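Local coordinates for protein DNA alpha-glucosyltransferase (Enterobacteria phage T4, PDB 1Y8Z) that belongs to the GT-B glycosyltransferases, enzymes built from two Rossmann-like domains that face each other across a cleft, at residues Pro86-Gln91 / Arg125-Glu130; Ile109-Tyr114 / Val133-Val138; Phe223-Gly228 / Ala266-Ala271. All coordinates share one frame; numbering follows the deposited sequence.

Contact 1: residues Pro86-Gln91 / Arg125-Glu130; sequences PATSVQ and RNLGLE. With NCO (cobalt hexammine(III)), chain G; nucleotides of chain A.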
loop_
_atom_site.group_PDB
_atom_site.type_symbol
_atom_site.label_atom_id
_atom_site.label_comp_id
_atom_site.label_asym_id
_atom_site.label_seq_id
_atom_site.Cartn_x
_atom_site.Cartn_y
_atom_site.Cartn_z
ATOM N N PRO C 86 11.403 14.561 9.676
ATOM C CA PRO C 86 11.545 13.283 8.965
ATOM C C PRO C 86 11.539 12.037 9.848
ATOM O O PRO C 86 12.116 12.031 10.938
ATOM C CB PRO C 86 12.875 13.447 8.221
ATOM C CG PRO C 86 13.000 14.922 8.038
ATOM C CD PRO C 86 12.541 15.448 9.375
ATOM N N ALA C 87 10.890 10.984 9.354
ATOM C CA ALA C 87 10.809 9.710 10.059
ATOM C C ALA C 87 12.140 8.974 9.910
ATOM O O ALA C 87 12.913 9.249 8.988
ATOM C CB ALA C 87 9.674 8.865 9.485
ATOM N N THR C 88 12.404 8.036 10.817
ATOM C CA THR C 88 13.654 7.283 10.784
ATOM C C THR C 88 13.750 6.329 9.600
ATOM O O THR C 88 14.787 5.692 9.397
ATOM C CB THR C 88 13.852 6.471 12.085
ATOM O OG1 THR C 88 12.685 5.679 12.336
ATOM C CG2 THR C 88 14.094 7.397 13.263
ATOM N N SER C 89 12.681 6.244 8.812
ATOM C CA SER C 89 12.652 5.349 7.661
ATOM C C SER C 89 13.073 5.981 6.337
ATOM O O SER C 89 13.262 5.274 5.350
ATOM C CB SER C 89 11.252 4.756 7.497
ATOM O OG SER C 89 10.294 5.771 7.247
ATOM N N VAL C 90 13.219 7.303 6.312
ATOM C CA VAL C 90 13.604 7.991 5.083
ATOM C C VAL C 90 15.055 7.689 4.706
ATOM O O VAL C 90 15.830 7.211 5.531
ATOM C CB VAL C 90 13.427 9.528 5.220
ATOM C CG1 VAL C 90 12.006 9.839 5.642
ATOM C CG2 VAL C 90 14.425 10.094 6.221
ATOM N N GLN C 91 15.416 7.969 3.457
ATOM C CA GLN C 91 16.775 7.726 2.989
ATOM C C GLN C 91 17.693 8.854 3.444
ATOM O O GLN C 91 17.228 9.934 3.801
ATOM C CB GLN C 91 16.801 7.606 1.463
ATOM C CG GLN C 91 15.843 6.554 0.920
ATOM C CD GLN C 91 16.256 6.023 -0.442
ATOM O OE1 GLN C 91 17.302 5.380 -0.579
ATOM N NE2 GLN C 91 15.437 6.286 -1.460
ATOM N N ARG C 125 11.390 8.022 17.088
ATOM C CA ARG C 125 11.203 7.689 15.676
ATOM C C ARG C 125 11.348 8.908 14.771
ATOM O O ARG C 125 10.793 8.955 13.675
ATOM C CB ARG C 125 9.833 7.049 15.462
ATOM C CG ARG C 125 9.702 5.668 16.068
ATOM C CD ARG C 125 8.277 5.155 15.946
ATOM N NE ARG C 125 8.155 3.774 16.401
ATOM C CZ ARG C 125 8.694 2.734 15.773
ATOM N NH1 ARG C 125 9.392 2.920 14.660
ATOM N NH2 ARG C 125 8.532 1.509 16.261
ATOM N N ASN C 126 12.096 9.894 15.244
ATOM C CA ASN C 126 12.334 11.114 14.491
ATOM C C ASN C 126 13.804 11.205 14.132
ATOM O O ASN C 126 14.655 10.635 14.814
ATOM C CB ASN C 126 11.997 12.344 15.337
ATOM C CG ASN C 126 10.528 12.480 15.608
ATOM O OD1 ASN C 126 10.103 12.579 16.760
ATOM N ND2 ASN C 126 9.737 12.499 14.551
ATOM N N LEU C 127 14.091 11.929 13.058
ATOM C CA LEU C 127 15.460 12.173 12.638
ATOM C C LEU C 127 15.589 13.686 12.550
ATOM O O LEU C 127 14.697 14.353 12.030
ATOM C CB LEU C 127 15.752 11.548 11.274
ATOM C CG LEU C 127 15.939 10.030 11.230
ATOM C CD1 LEU C 127 16.272 9.601 9.805
ATOM C CD2 LEU C 127 17.062 9.624 12.183
ATOM N N GLY C 128 16.681 14.228 13.081
ATOM C CA GLY C 128 16.884 15.666 13.019
ATOM C C GLY C 128 16.103 16.508 14.012
ATOM O O GLY C 128 16.117 17.738 13.924
ATOM N N LEU C 129 15.424 15.877 14.965
ATOM C CA LEU C 129 14.666 16.650 15.936
ATOM C C LEU C 129 15.599 17.524 16.772
ATOM O O LEU C 129 15.251 18.652 17.116
ATOM C CB LEU C 129 13.842 15.730 16.842
ATOM C CG LEU C 129 12.931 16.428 17.860
ATOM C CD1 LEU C 129 12.042 17.452 17.157
ATOM C CD2 LEU C 129 12.088 15.389 18.592
ATOM N N GLU C 130 16.788 17.010 17.083
ATOM C CA GLU C 130 17.746 17.776 17.874
ATOM C C GLU C 130 18.184 19.056 17.164
ATOM O O GLU C 130 18.187 20.129 17.772
ATOM C CB GLU C 130 18.975 16.921 18.227
ATOM C CG GLU C 130 20.121 17.721 18.838
ATOM C CD GLU C 130 21.208 16.847 19.446
ATOM O OE1 GLU C 130 21.489 15.761 18.893
ATOM O OE2 GLU C 130 21.790 17.260 20.473
HETATM CO CO NCO G . 18.318 5.007 7.694
HETATM N N1 NCO G . 18.613 5.765 5.855
HETATM N N2 NCO G . 17.648 6.796 8.325
HETATM N N3 NCO G . 16.447 4.485 7.178
HETATM N N4 NCO G . 18.023 4.250 9.533
HETATM N N5 NCO G . 18.989 3.219 7.063
HETATM N N6 NCO G . 20.190 5.529 8.208
ATOM P P DT A 6 2.802 5.359 20.794
ATOM O OP1 DT A 6 3.496 6.664 20.673
ATOM O OP2 DT A 6 1.320 5.309 20.715
ATOM O "O5'" DT A 6 3.373 4.371 19.687
ATOM C "C5'" DT A 6 4.776 4.150 19.583
ATOM C "C4'" DT A 6 5.079 3.317 18.362
ATOM O "O4'" DT A 6 4.695 1.940 18.591
ATOM C "C3'" DT A 6 4.335 3.761 17.099
ATOM O "O3'" DT A 6 5.202 3.639 15.969
ATOM C "C2'" DT A 6 3.202 2.755 16.994
ATOM C "C1'" DT A 6 3.883 1.503 17.511
ATOM N N1 DT A 6 3.001 0.420 18.000
ATOM C C2 DT A 6 3.218 -0.852 17.503
ATOM O O2 DT A 6 4.065 -1.107 16.659
ATOM N N3 DT A 6 2.399 -1.820 18.031
ATOM C C4 DT A 6 1.405 -1.653 18.977
ATOM O O4 DT A 6 0.763 -2.624 19.367
ATOM C C5 DT A 6 1.213 -0.290 19.436
ATOM C C7 DT A 6 0.143 -0.012 20.444
ATOM C C6 DT A 6 2.011 0.665 18.931
#

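Contact 2: residues Ile109-Tyr114 / Val133-Val138; sequences IRVVVY and VRRADV. With NCO (cobalt hexammine(III)), chain F.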
loop_
_atom_site.group_PDB
_atom_site.type_symbol
_atom_site.label_atom_id
_atom_site.label_comp_id
_atom_site.label_asym_id
_atom_site.label_seq_id
_atom_site.Cartn_x
_atom_site.Cartn_y
_atom_site.Cartn_z
ATOM N N ILE C 109 14.612 34.676 10.316
ATOM C CA ILE C 109 13.318 34.004 10.320
ATOM C C ILE C 109 13.087 33.415 11.701
ATOM O O ILE C 109 13.975 32.772 12.266
ATOM C CB ILE C 109 13.266 32.879 9.252
ATOM C CG1 ILE C 109 13.148 33.511 7.860
ATOM C CG2 ILE C 109 12.100 31.919 9.536
ATOM C CD1 ILE C 109 13.196 32.535 6.716
ATOM N N ARG C 110 11.902 33.661 12.255
ATOM C CA ARG C 110 11.563 33.136 13.571
ATOM C C ARG C 110 11.066 31.713 13.391
ATOM O O ARG C 110 10.012 31.483 12.794
ATOM C CB ARG C 110 10.484 33.996 14.235
ATOM C CG ARG C 110 10.111 33.530 15.639
ATOM C CD ARG C 110 9.562 34.675 16.473
ATOM N NE ARG C 110 10.529 35.766 16.565
ATOM C CZ ARG C 110 10.309 36.917 17.195
ATOM N NH1 ARG C 110 9.147 37.137 17.801
ATOM N NH2 ARG C 110 11.250 37.853 17.215
ATOM N N VAL C 111 11.835 30.756 13.894
ATOM C CA VAL C 111 11.473 29.348 13.761
ATOM C C VAL C 111 10.754 28.857 15.009
ATOM O O VAL C 111 11.281 28.934 16.131
ATOM C CB VAL C 111 12.724 28.485 13.488
ATOM C CG1 VAL C 111 12.341 27.014 13.373
ATOM C CG2 VAL C 111 13.401 28.955 12.192
ATOM N N VAL C 112 9.538 28.365 14.796
ATOM C CA VAL C 112 8.693 27.866 15.869
ATOM C C VAL C 112 8.504 26.366 15.724
ATOM O O VAL C 112 8.036 25.885 14.691
ATOM C CB VAL C 112 7.302 28.540 15.835
ATOM C CG1 VAL C 112 6.459 28.066 17.011
ATOM C CG2 VAL C 112 7.465 30.059 15.857
ATOM N N VAL C 113 8.868 25.627 16.764
ATOM C CA VAL C 113 8.736 24.179 16.741
ATOM C C VAL C 113 7.660 23.698 17.706
ATOM O O VAL C 113 7.691 24.019 18.899
ATOM C CB VAL C 113 10.072 23.484 17.112
ATOM C CG1 VAL C 113 9.890 21.963 17.144
ATOM C CG2 VAL C 113 11.143 23.866 16.122
ATOM N N TYR C 114 6.702 22.947 17.176
ATOM C CA TYR C 114 5.637 22.366 17.980
ATOM C C TYR C 114 5.915 20.867 18.040
ATOM O O TYR C 114 5.990 20.208 16.997
ATOM C CB TYR C 114 4.261 22.575 17.325
ATOM C CG TYR C 114 3.641 23.944 17.518
ATOM C CD1 TYR C 114 2.739 24.188 18.562
ATOM C CD2 TYR C 114 3.917 24.987 16.633
ATOM C CE1 TYR C 114 2.127 25.434 18.711
ATOM C CE2 TYR C 114 3.309 26.230 16.769
ATOM C CZ TYR C 114 2.415 26.453 17.802
ATOM O OH TYR C 114 1.801 27.681 17.907
ATOM N N VAL C 133 15.255 21.511 17.124
ATOM C CA VAL C 133 15.099 22.192 18.398
ATOM C C VAL C 133 16.180 23.248 18.605
ATOM O O VAL C 133 15.896 24.328 19.113
ATOM C CB VAL C 133 15.122 21.180 19.573
ATOM C CG1 VAL C 133 15.169 21.915 20.908
ATOM C CG2 VAL C 133 13.881 20.304 19.512
ATOM N N ARG C 134 17.411 22.946 18.197
ATOM C CA ARG C 134 18.515 23.896 18.353
ATOM C C ARG C 134 18.322 25.184 17.544
ATOM O O ARG C 134 18.735 26.261 17.980
ATOM C CB ARG C 134 19.845 23.232 17.975
ATOM C CG ARG C 134 20.225 22.083 18.901
ATOM C CD ARG C 134 21.641 21.579 18.658
ATOM N NE ARG C 134 21.971 20.468 19.553
ATOM C CZ ARG C 134 22.044 20.562 20.878
ATOM N NH1 ARG C 134 21.816 21.722 21.482
ATOM N NH2 ARG C 134 22.330 19.490 21.605
ATOM N N ARG C 135 17.694 25.072 16.377
ATOM C CA ARG C 135 17.433 26.238 15.530
ATOM C C ARG C 135 16.167 26.974 15.973
ATOM O O ARG C 135 15.997 28.156 15.694
ATOM C CB ARG C 135 17.279 25.817 14.065
ATOM C CG ARG C 135 16.824 26.942 13.119
ATOM C CD ARG C 135 17.894 28.016 12.948
ATOM N NE ARG C 135 17.474 29.113 12.078
ATOM C CZ ARG C 135 16.621 30.073 12.432
ATOM N NH1 ARG C 135 16.302 31.035 11.570
ATOM N NH2 ARG C 135 16.087 30.075 13.648
ATOM N N ALA C 136 15.282 26.272 16.674
ATOM C CA ALA C 136 14.036 26.875 17.120
ATOM C C ALA C 136 14.231 28.123 17.967
ATOM O O ALA C 136 15.128 28.193 18.814
ATOM C CB ALA C 136 13.207 25.861 17.889
ATOM N N ASP C 137 13.390 29.120 17.721
ATOM C CA ASP C 137 13.434 30.345 18.491
ATOM C C ASP C 137 12.327 30.242 19.528
ATOM O O ASP C 137 12.364 30.903 20.563
ATOM C CB ASP C 137 13.221 31.556 17.584
ATOM C CG ASP C 137 14.360 31.743 16.602
ATOM O OD1 ASP C 137 14.113 31.729 15.374
ATOM O OD2 ASP C 137 15.513 31.892 17.064
ATOM N N VAL C 138 11.346 29.385 19.240
ATOM C CA VAL C 138 10.215 29.158 20.129
ATOM C C VAL C 138 9.834 27.677 20.071
ATOM O O VAL C 138 9.721 27.101 18.987
ATOM C CB VAL C 138 8.994 30.009 19.709
ATOM C CG1 VAL C 138 7.865 29.822 20.710
ATOM C CG2 VAL C 138 9.388 31.481 19.605
HETATM CO CO NCO F . 19.023 30.090 19.161
HETATM N N1 NCO F . 17.878 29.378 17.666
HETATM N N2 NCO F . 17.707 31.581 19.458
HETATM N N3 NCO F . 18.026 28.943 20.477
HETATM N N4 NCO F . 20.168 30.801 20.657
HETATM N N5 NCO F . 20.345 28.602 18.861
HETATM N N6 NCO F . 20.016 31.239 17.843
#

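Contact 3: residues Phe223-Gly228 / Ala266-Ala271; sequences FLKPAG and APNQPA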
loop_
_atom_site.group_PDB
_atom_site.type_symbol
_atom_site.label_atom_id
_atom_site.label_comp_id
_atom_site.label_asym_id
_atom_site.label_seq_id
_atom_site.Cartn_x
_atom_site.Cartn_y
_atom_site.Cartn_z
ATOM N N PHE C 223 -22.134 -4.140 28.126
ATOM C CA PHE C 223 -23.297 -3.284 28.332
ATOM C C PHE C 223 -24.093 -2.876 27.102
ATOM O O PHE C 223 -25.310 -3.041 27.074
ATOM C CB PHE C 223 -22.895 -2.024 29.102
ATOM C CG PHE C 223 -22.335 -2.303 30.465
ATOM C CD1 PHE C 223 -21.023 -2.737 30.618
ATOM C CD2 PHE C 223 -23.128 -2.147 31.599
ATOM C CE1 PHE C 223 -20.504 -3.011 31.879
ATOM C CE2 PHE C 223 -22.619 -2.419 32.869
ATOM C CZ PHE C 223 -21.304 -2.852 33.011
ATOM N N LEU C 224 -23.422 -2.335 26.089
ATOM C CA LEU C 224 -24.122 -1.892 24.887
ATOM C C LEU C 224 -24.820 -2.996 24.093
ATOM O O LEU C 224 -26.015 -2.900 23.812
ATOM C CB LEU C 224 -23.165 -1.129 23.965
ATOM C CG LEU C 224 -22.551 0.152 24.536
ATOM C CD1 LEU C 224 -21.726 0.833 23.455
ATOM C CD2 LEU C 224 -23.650 1.093 25.032
ATOM N N LYS C 225 -24.082 -4.040 23.731
ATOM C CA LYS C 225 -24.663 -5.132 22.956
ATOM C C LYS C 225 -25.838 -5.786 23.690
ATOM O O LYS C 225 -26.902 -5.986 23.108
ATOM C CB LYS C 225 -23.598 -6.182 22.627
ATOM C CG LYS C 225 -24.015 -7.146 21.527
ATOM C CD LYS C 225 -22.977 -8.235 21.307
ATOM C CE LYS C 225 -23.371 -9.142 20.146
ATOM N NZ LYS C 225 -22.362 -10.212 19.909
ATOM N N PRO C 226 -25.662 -6.123 24.979
ATOM C CA PRO C 226 -26.754 -6.750 25.732
ATOM C C PRO C 226 -27.996 -5.861 25.802
ATOM O O PRO C 226 -29.124 -6.352 25.785
ATOM C CB PRO C 226 -26.136 -6.975 27.111
ATOM C CG PRO C 226 -24.679 -7.159 26.802
ATOM C CD PRO C 226 -24.437 -6.066 25.795
ATOM N N ALA C 227 -27.781 -4.550 25.878
ATOM C CA ALA C 227 -28.883 -3.595 25.971
ATOM C C ALA C 227 -29.542 -3.276 24.632
ATOM O O ALA C 227 -30.398 -2.397 24.559
ATOM C CB ALA C 227 -28.399 -2.312 26.625
ATOM N N GLY C 228 -29.139 -3.977 23.577
ATOM C CA GLY C 228 -29.724 -3.749 22.264
ATOM C C GLY C 228 -29.161 -2.583 21.465
ATOM O O GLY C 228 -29.710 -2.221 20.421
ATOM N N ALA C 266 -27.699 -2.841 13.179
ATOM C CA ALA C 266 -28.838 -3.398 13.900
ATOM C C ALA C 266 -28.381 -3.901 15.267
ATOM O O ALA C 266 -27.191 -4.084 15.502
ATOM C CB ALA C 266 -29.454 -4.538 13.100
ATOM N N PRO C 267 -29.323 -4.126 16.193
ATOM C CA PRO C 267 -28.933 -4.610 17.520
ATOM C C PRO C 267 -28.373 -6.033 17.491
ATOM O O PRO C 267 -28.502 -6.744 16.493
ATOM C CB PRO C 267 -30.231 -4.510 18.314
ATOM C CG PRO C 267 -31.273 -4.762 17.272
ATOM C CD PRO C 267 -30.781 -3.925 16.117
ATOM N N ASN C 268 -27.740 -6.428 18.591
ATOM C CA ASN C 268 -27.162 -7.763 18.738
ATOM C C ASN C 268 -26.095 -8.063 17.685
ATOM O O ASN C 268 -25.942 -9.203 17.244
ATOM C CB ASN C 268 -28.273 -8.819 18.675
ATOM C CG ASN C 268 -27.854 -10.145 19.282
ATOM O OD1 ASN C 268 -28.580 -11.141 19.197
ATOM N ND2 ASN C 268 -26.684 -10.166 19.907
ATOM N N GLN C 269 -25.354 -7.036 17.286
ATOM C CA GLN C 269 -24.299 -7.196 16.292
ATOM C C GLN C 269 -22.958 -6.866 16.930
ATOM O O GLN C 269 -22.900 -6.176 17.948
ATOM C CB GLN C 269 -24.540 -6.258 15.105
ATOM C CG GLN C 269 -25.893 -6.423 14.452
ATOM C CD GLN C 269 -26.052 -7.765 13.759
ATOM O OE1 GLN C 269 -27.169 -8.186 13.456
ATOM N NE2 GLN C 269 -24.935 -8.435 13.493
ATOM N N PRO C 270 -21.860 -7.365 16.349
ATOM C CA PRO C 270 -20.536 -7.083 16.907
ATOM C C PRO C 270 -20.211 -5.620 16.623
ATOM O O PRO C 270 -20.940 -4.955 15.887
ATOM C CB PRO C 270 -19.620 -8.021 16.121
ATOM C CG PRO C 270 -20.544 -9.113 15.649
ATOM C CD PRO C 270 -21.766 -8.341 15.254
ATOM N N ALA C 271 -19.130 -5.115 17.204
ATOM C CA ALA C 271 -18.737 -3.735 16.942
ATOM C C ALA C 271 -18.418 -3.648 15.450
ATOM O O ALA C 271 -17.763 -4.536 14.904
ATOM C CB ALA C 271 -17.507 -3.371 17.768
#

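Contact 1: residues Pro86-Gln91 / Arg125-Glu130
The backbone amide of L127 donates to the carbonyl oxygen of P86, with L127 N 2.9 Å from P86 O, the shortest polar bond between 86-91 and 125-130. The amide arrives almost head-on, at a C=O...N angle of 165°. A weak second bond joins T88 N to R125 O over 3.4 Å, and R11 also donates to that oxygen. Between these two bonds A87 and N126 face each other as a single isolated beta bridge.

The side chain of L127 packs beside this bridge. Its CG, lying next to the backbone N and anti to the carbonyl carbon (chi1 -75°), rests 3.6 Å from T88 CA. One methyl, CD2, meets T88 CG2, while the other, CD1, passes V90 CG2 at 4.1 Å, the two side chains sliding by in opposite directions. A leucine suits this place because its fork serves both neighbours at once; T88 offers it a methyl, and I95 of helix 92-103 adds a further apolar partner.

The type I turn from A87 to V90 brings the carbonyls of T88 and V90 to one cobalt hexammine(III). V90 O takes ammine N1 and N3, each at 3.2 Å, and N2 more weakly; T88 O takes N3 at 3.0 Å and N2. E92 is hydrogen-bonded to the same ion, consistent with acidic and carbonyl oxygens gathering round a trivalent cation.

R125 stretches the other way, extended from CG to NE, and its NE lies 3.0 Å from O3' of DT6 of chain A, obliquely placed to the guanidinium. G128, with a positive phi that glycine adopts easily, occupies the N-cap position of helix 129-135. The loop 86-91 leads from strand 79-84 into helix 92-103, a beta-to-alpha connection of the kind that builds a Rossmann-like domain.

Contact 2: residues Ile109-Tyr114 / Val133-Val138
V111 O takes two backbone amides of the opposite segment, D137 N at 2.6 Å and V138 N at 3.1 Å, both in the carbonyl plane. The bond from V138 N, together with V113 N to V138 O at 2.8 Å, sets V112 beside V138 as a parallel pair; the bond from D137 N is an additional one. The packing is closest next to them: V113 CG2 presses on A136 CB at 3.4 Å, tighter than usual for two carbons, and alanine's single methyl keeps this close approach small in extent. V112 and V138 lie side by side and point the same way; beta-branched valines suit such extended backbone.

On the more open side, where R135 and D137 are partly exposed, polar bonds do most of the work. D137 OD1 receives V111 N through its anti lone pair, at 2.9 Å, and R135 NH2 from above the carboxylate plane, a salt bridge of 3.1 Å. A bend at chi2 (68°) folds R135 back over V111, whose CG2 sits under one guanidinium face, while I109 O accepts NH1 at the edge, 3.0 Å away. D137 OD2 and the carbonyls ending the helix meet a cobalt hexammine(III), which may be drawn there by the negative pole of the helix.

Strand 110-114 runs between strand 79-84, where V112 bonds through its backbone to L80 and I82, and strand 138-141, the latter reached by a beta-alpha-beta crossover through helix 129-135, whose V133 packs on helix 147-156.

Contact 3: residues Phe223-Gly228 / Ala266-Ala271
K225 reaches N268 and Q269 because its CG stands anti to the backbone N (chi1 -164°) and every later torsion is also anti, giving a straight chain. N268 holds its CG anti as well (chi1 -160°), and the two side chains cross at a slant, with K225 CE 3.5 Å from N268 ND2. The lysine springs from a Schellman motif that ends helix 213-224.

In that motif G228 N bonds K225 O at 3.0 Å, and the amide of the next residue turns back to L224 O. A227 N still reaches F223 O, 3.1 Å away, in the manner of a helix. G228 has the positive phi of 82° expected of the C-prime residue, and a side chain there would press on the preceding carbonyl oxygen, so glycine fits the reversal. P226, second in the type I turn from K225 to G228, suits a place where phi is near the value its ring imposes.

Across from this helix end, 266-271 is an irregular loop leading into strand 272-274. N268 too has a positive phi, a conformation asparagine tolerates better than most residues. The lysine's methylenes pass over one backbone carbonyl: K225 CG and CD are each 3.9 Å from Q269 O, and CE is 3.7 Å from the same oxygen. Carbon of a long, flexible chain thus covers this group, while no polar bond joins the two segments.

This is a small surface contact, linking the end of helix 213-224 to the loop before strand 272-274. L224 and A227 touch F359 of helix 355-366, and A271 bonds through its backbone to E253. At the other end of the meeting, P267 CB comes in at the flank of the G228 carbonyl, 3.2 Å from G228 O.

How the contacts relate
Contacts 1 and 2 belong to one parallel sheet domain and share helix 129-135: contact 1 holds its start and contact 2 its end, their segments alternating along the chain with centres about 17 Å apart. Each carries its own cobalt hexammine(III). Contact 1 also faces the bound nucleic acid, and the side chain of its N126 is about 13 Å from the bound UDP; contact 2 is about 14 Å from the nucleic acid at the nearest atom. Contact 3 lies beside the second parallel sheet, in the other half of the GT-B fold, with its centre about 44 Å from that of contact 1 and 50 Å from that of contact 2, touching neither.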